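Local structure of NDP-rhamnosyltransferase (Saccharopolyspora spinosa, 3TSA) at residues F71-F76 / R85-Q90. The protein belongs to the glycosyltransferases of the two-domain GT-B fold and is known as the NDP-rhamnosyltransferase SpnG. Residues are numbered along the deposited sequence; the frame is centred on the assembly and turned at random.
Sequences FPNPAF and RQLWEQ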
loop_
_atom_site.group_PDB
_atom_site.type_symbol
_atom_site.label_atom_id
_atom_site.label_comp_id
_atom_site.label_asym_id
_atom_site.label_seq_id
_atom_site.Cartn_x
_atom_site.Cartn_y
_atom_site.Cartn_z
ATOM N N PHE A 71 26.166 -12.471 18.723
ATOM C CA PHE A 71 25.524 -13.141 17.630
ATOM C C PHE A 71 26.581 -13.630 16.716
ATOM O O PHE A 71 27.673 -13.011 16.631
ATOM C CB PHE A 71 24.645 -12.109 16.876
ATOM C CG PHE A 71 23.455 -11.645 17.705
ATOM C CD1 PHE A 71 23.524 -10.478 18.412
ATOM C CD2 PHE A 71 22.311 -12.466 17.844
ATOM C CE1 PHE A 71 22.447 -10.084 19.231
ATOM C CE2 PHE A 71 21.269 -12.115 18.684
ATOM C CZ PHE A 71 21.297 -10.896 19.341
ATOM N N PRO A 72 26.293 -14.698 15.934
ATOM C CA PRO A 72 25.071 -15.513 16.002
ATOM C C PRO A 72 24.904 -16.227 17.284
ATOM O O PRO A 72 25.867 -16.530 17.975
ATOM C CB PRO A 72 25.233 -16.505 14.845
ATOM C CG PRO A 72 26.758 -16.710 14.697
ATOM C CD PRO A 72 27.333 -15.291 15.064
ATOM N N ASN A 73 23.666 -16.486 17.660
ATOM C CA ASN A 73 23.372 -17.287 18.866
ATOM C C ASN A 73 22.590 -18.555 18.507
ATOM O O ASN A 73 21.330 -18.544 18.512
ATOM C CB ASN A 73 22.576 -16.452 19.890
ATOM C CG ASN A 73 22.513 -17.170 21.234
ATOM O OD1 ASN A 73 22.753 -18.401 21.286
ATOM N ND2 ASN A 73 22.069 -16.474 22.270
ATOM N N PRO A 74 23.294 -19.665 18.195
ATOM C CA PRO A 74 22.664 -20.921 17.793
ATOM C C PRO A 74 21.660 -21.494 18.799
ATOM O O PRO A 74 20.814 -22.341 18.438
ATOM C CB PRO A 74 23.875 -21.912 17.710
ATOM C CG PRO A 74 25.009 -21.014 17.298
ATOM C CD PRO A 74 24.781 -19.765 18.172
ATOM N N ALA A 75 21.725 -21.042 20.064
ATOM C CA ALA A 75 20.804 -21.626 21.044
ATOM C C ALA A 75 19.345 -21.276 20.670
ATOM O O ALA A 75 18.412 -21.983 21.019
ATOM C CB ALA A 75 21.165 -21.142 22.491
ATOM N N PHE A 76 19.144 -20.244 19.861
ATOM C CA PHE A 76 17.754 -20.094 19.360
ATOM C C PHE A 76 17.223 -21.224 18.574
ATOM O O PHE A 76 15.976 -21.454 18.529
ATOM C CB PHE A 76 17.538 -18.774 18.511
ATOM C CG PHE A 76 17.477 -17.539 19.298
ATOM C CD1 PHE A 76 16.299 -17.123 19.917
ATOM C CD2 PHE A 76 18.629 -16.715 19.356
ATOM C CE1 PHE A 76 16.297 -15.932 20.654
ATOM C CE2 PHE A 76 18.652 -15.492 20.100
ATOM C CZ PHE A 76 17.472 -15.094 20.754
ATOM N N ARG A 85 15.720 -23.097 25.618
ATOM C CA ARG A 85 14.477 -22.881 26.403
ATOM C C ARG A 85 14.513 -21.526 27.079
ATOM O O ARG A 85 13.511 -20.803 27.002
ATOM C CB ARG A 85 14.208 -23.970 27.467
ATOM C CG ARG A 85 13.948 -25.306 26.910
ATOM C CD ARG A 85 13.293 -26.270 27.953
ATOM N NE ARG A 85 13.553 -27.681 27.590
ATOM C CZ ARG A 85 13.088 -28.323 26.497
ATOM N NH1 ARG A 85 13.389 -29.623 26.307
ATOM N NH2 ARG A 85 12.334 -27.701 25.585
ATOM N N GLN A 86 15.614 -21.149 27.751
ATOM C CA GLN A 86 15.657 -19.836 28.447
ATOM C C GLN A 86 15.484 -18.657 27.504
ATOM O O GLN A 86 14.831 -17.666 27.840
ATOM C CB GLN A 86 17.025 -19.622 29.098
ATOM C CG GLN A 86 17.201 -20.242 30.480
ATOM C CD GLN A 86 18.520 -19.739 31.128
ATOM O OE1 GLN A 86 18.695 -19.758 32.345
ATOM N NE2 GLN A 86 19.439 -19.286 30.289
ATOM N N LEU A 87 16.108 -18.726 26.318
ATOM C CA LEU A 87 15.959 -17.617 25.374
ATOM C C LEU A 87 14.527 -17.461 24.990
ATOM O O LEU A 87 14.056 -16.328 24.970
ATOM C CB LEU A 87 16.753 -17.823 24.095
ATOM C CG LEU A 87 18.274 -17.598 24.103
ATOM C CD1 LEU A 87 18.749 -18.115 22.716
ATOM C CD2 LEU A 87 18.711 -16.158 24.313
ATOM N N TRP A 88 13.873 -18.575 24.612
ATOM C CA TRP A 88 12.479 -18.494 24.142
ATOM C C TRP A 88 11.559 -18.163 25.327
ATOM O O TRP A 88 10.626 -17.389 25.158
ATOM C CB TRP A 88 12.057 -19.759 23.420
ATOM C CG TRP A 88 12.706 -19.824 22.063
ATOM C CD1 TRP A 88 13.823 -20.528 21.690
ATOM C CD2 TRP A 88 12.235 -19.147 20.905
ATOM N NE1 TRP A 88 14.080 -20.300 20.342
ATOM C CE2 TRP A 88 13.120 -19.460 19.837
ATOM C CE3 TRP A 88 11.159 -18.279 20.674
ATOM C CZ2 TRP A 88 12.945 -18.907 18.540
ATOM C CZ3 TRP A 88 10.953 -17.779 19.424
ATOM C CH2 TRP A 88 11.807 -18.109 18.348
ATOM N N GLU A 89 11.863 -18.672 26.517
ATOM C CA GLU A 89 11.039 -18.292 27.713
ATOM C C GLU A 89 11.165 -16.794 28.056
ATOM O O GLU A 89 10.146 -16.121 28.410
ATOM C CB GLU A 89 11.332 -19.227 28.920
ATOM C CG GLU A 89 10.850 -20.684 28.653
ATOM C CD GLU A 89 11.266 -21.654 29.746
ATOM O OE1 GLU A 89 12.312 -21.429 30.409
ATOM O OE2 GLU A 89 10.546 -22.638 29.925
ATOM N N GLN A 90 12.380 -16.234 27.911
ATOM C CA GLN A 90 12.597 -14.797 28.211
ATOM C C GLN A 90 11.873 -13.923 27.167
ATOM O O GLN A 90 11.245 -12.883 27.495
ATOM C CB GLN A 90 14.110 -14.505 28.349
ATOM C CG GLN A 90 14.672 -13.104 27.926
ATOM C CD GLN A 90 16.116 -13.218 27.189
ATOM O OE1 GLN A 90 16.985 -14.069 27.542
ATOM N NE2 GLN A 90 16.335 -12.368 26.167
#
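The Phe76 ring carries Leu87 on one face and meets Trp88 at its edge. Leu87 CD1 sits over the ring centre, 3.5 Å from the centroid of Phe76, a CH-pi contact. The rim atom Phe76 CD1 lies above the Trp88 face, 3.9 Å from Trp88 CE2, in a T-shaped pair with planes at 88°. At its own edge the indole is held by a hydrogen bond: Trp88 NE1 donates to Phe76 O (2.9 Å), nearly straight at 166°, on an in-plane lone pair of the carbonyl and close to the indole plane. Bond and T-shaped stack would together limit the rotation of the indole. The contact joins the loop following strand 50-53 to helix 82-113 of the N-terminal domain in this GT-B fold; Asn73 is also joined to Gln314 by a backbone hydrogen bond, and the Phe76 ring meets that of Phe316. An Asx turn shapes the loop, Asn73 OD1 accepting from Ala75 N (3.1 Å). The chi1 of -169° extends the Asn73 side chain away from its own N and brings ND2 to 3.7 Å from Leu87 CD1. The same methyl touches Ala75 CB at 3.9 Å. Outside the two segments, Pro147, Pro151 and Phe152 touch the Trp88 side chain.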